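Transcriptional regulator WhiB1 (Mycobacterium tuberculosis H37Rv, PDB 6ONO) acts as a transcriptional repressor that carries a nitric-oxide-reactive [4Fe-4S] cluster and binds DNA in its apo or nitrosylated form. Local coordinates at residues R10-D13 and P14-F18. Numbering follows the deposited sequence.
Sequences RDED and PELFF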
loop_
_atom_site.group_PDB
_atom_site.type_symbol
_atom_site.label_atom_id
_atom_site.label_comp_id
_atom_site.label_asym_id
_atom_site.label_seq_id
_atom_site.Cartn_x
_atom_site.Cartn_y
_atom_site.Cartn_z
ATOM N N ARG A 10 -6.840 0.092 12.420
ATOM C CA ARG A 10 -6.943 1.533 12.584
ATOM C C ARG A 10 -6.240 2.013 13.842
ATOM O O ARG A 10 -5.982 3.214 13.967
ATOM C CB ARG A 10 -8.407 1.955 12.581
ATOM C CG ARG A 10 -8.995 1.961 11.190
ATOM C CD ARG A 10 -10.510 1.984 11.221
ATOM N NE ARG A 10 -11.026 3.249 11.731
ATOM C CZ ARG A 10 -11.179 4.343 10.992
ATOM N NH1 ARG A 10 -11.658 5.451 11.540
ATOM N NH2 ARG A 10 -10.848 4.333 9.709
ATOM N N ASP A 11 -5.931 1.115 14.784
ATOM C CA ASP A 11 -5.236 1.506 16.005
ATOM C C ASP A 11 -3.778 1.056 16.013
ATOM O O ASP A 11 -3.153 1.020 17.076
ATOM C CB ASP A 11 -5.965 0.958 17.235
ATOM C CG ASP A 11 -7.341 1.570 17.420
ATOM O OD1 ASP A 11 -7.448 2.815 17.460
ATOM O OD2 ASP A 11 -8.319 0.801 17.527
ATOM N N GLU A 12 -3.218 0.742 14.851
ATOM C CA GLU A 12 -1.859 0.232 14.728
ATOM C C GLU A 12 -1.040 1.137 13.812
ATOM O O GLU A 12 -1.573 1.999 13.107
ATOM C CB GLU A 12 -1.868 -1.199 14.171
ATOM C CG GLU A 12 -2.825 -2.148 14.881
ATOM C CD GLU A 12 -2.278 -2.663 16.199
ATOM O OE1 GLU A 12 -1.037 -2.778 16.324
ATOM O OE2 GLU A 12 -3.086 -2.962 17.107
ATOM N N ASP A 13 0.273 0.943 13.849
ATOM C CA ASP A 13 1.170 1.522 12.858
ATOM C C ASP A 13 0.816 0.984 11.474
ATOM O O ASP A 13 0.908 -0.230 11.255
ATOM C CB ASP A 13 2.620 1.178 13.209
ATOM C CG ASP A 13 3.634 1.811 12.262
ATOM O OD1 ASP A 13 3.241 2.461 11.261
ATOM O OD2 ASP A 13 4.845 1.639 12.523
ATOM N N PRO A 14 0.399 1.831 10.524
ATOM C CA PRO A 14 0.024 1.311 9.196
ATOM C C PRO A 14 1.140 0.549 8.504
ATOM O O PRO A 14 0.864 -0.413 7.770
ATOM C CB PRO A 14 -0.365 2.578 8.418
ATOM C CG PRO A 14 -0.691 3.586 9.458
ATOM C CD PRO A 14 0.182 3.283 10.636
ATOM N N GLU A 15 2.401 0.922 8.746
ATOM C CA GLU A 15 3.521 0.262 8.084
ATOM C C GLU A 15 3.702 -1.170 8.533
ATOM O O GLU A 15 4.437 -1.919 7.878
ATOM C CB GLU A 15 4.818 1.045 8.306
ATOM C CG GLU A 15 4.989 2.165 7.296
ATOM C CD GLU A 15 5.235 1.647 5.887
ATOM O OE1 GLU A 15 6.412 1.352 5.567
ATOM O OE2 GLU A 15 4.260 1.514 5.104
ATOM N N LEU A 16 3.081 -1.555 9.648
ATOM C CA LEU A 16 3.120 -2.953 10.052
ATOM C C LEU A 16 2.546 -3.838 8.963
ATOM O O LEU A 16 2.985 -4.983 8.789
ATOM C CB LEU A 16 2.347 -3.147 11.356
ATOM C CG LEU A 16 2.151 -4.576 11.858
ATOM C CD1 LEU A 16 3.493 -5.199 12.230
ATOM C CD2 LEU A 16 1.185 -4.583 13.030
ATOM N N PHE A 17 1.601 -3.320 8.190
ATOM C CA PHE A 17 0.937 -4.148 7.196
ATOM C C PHE A 17 1.649 -4.121 5.864
ATOM O O PHE A 17 1.172 -4.736 4.911
ATOM C CB PHE A 17 -0.522 -3.721 7.073
ATOM C CG PHE A 17 -1.276 -3.965 8.331
ATOM C CD1 PHE A 17 -1.269 -3.020 9.343
ATOM C CD2 PHE A 17 -1.869 -5.185 8.556
ATOM C CE1 PHE A 17 -1.909 -3.265 10.522
ATOM C CE2 PHE A 17 -2.519 -5.442 9.737
ATOM C CZ PHE A 17 -2.532 -4.488 10.725
ATOM N N PHE A 18 2.813 -3.475 5.792
ATOM C CA PHE A 18 3.599 -3.411 4.563
ATOM C C PHE A 18 5.049 -3.768 4.866
ATOM O O PHE A 18 5.938 -2.909 4.823
ATOM C CB PHE A 18 3.451 -2.033 3.918
ATOM C CG PHE A 18 2.094 -1.827 3.331
ATOM C CD1 PHE A 18 1.035 -1.395 4.124
ATOM C CD2 PHE A 18 1.846 -2.173 2.009
ATOM C CE1 PHE A 18 -0.241 -1.257 3.589
ATOM C CE2 PHE A 18 0.579 -2.060 1.474
ATOM C CZ PHE A 18 -0.467 -1.595 2.263
#
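Asp13 and Glu15 meet in a local polar turn contact, side chain to backbone, at the start of the short 3-10 turn 14-17, in the loop that precedes helix 27-38 near the iron-sulfur cluster. Asp13 closes an Asx turn. With its CG anti to the backbone N (chi1 -177°), the carboxylate folds forward over the start of the turn, and OD1 accepts the amide of Glu15, N to OD1 3.1 Å. The N-H reaches that oxygen from above the carboxylate plane, 60° out of it, yet the bond is fairly straight at 153°. The carbonyl of the same residue opens the 3-10 pattern, Leu16 N to Asp13 O 3.0 Å, and Phe17 N to Pro14 O, also 3.0 Å, continues it. Pro14, which has no N-H to offer, takes the first position of the turn. Further along, the Phe17 ring brings an edge to the CB of Glu12, CE1 to CB 4.2 Å, while the carboxylate of Glu12 turns to a salt bridge with Arg39. The ring also packs on Cys9, Ala33 and Val36, about 4 Å from the cluster at nearest atoms. One aspartate thus grips two successive amides: its negative carboxylate probably strengthens the hold on Glu15 N, while its main-chain oxygen takes Leu16 N.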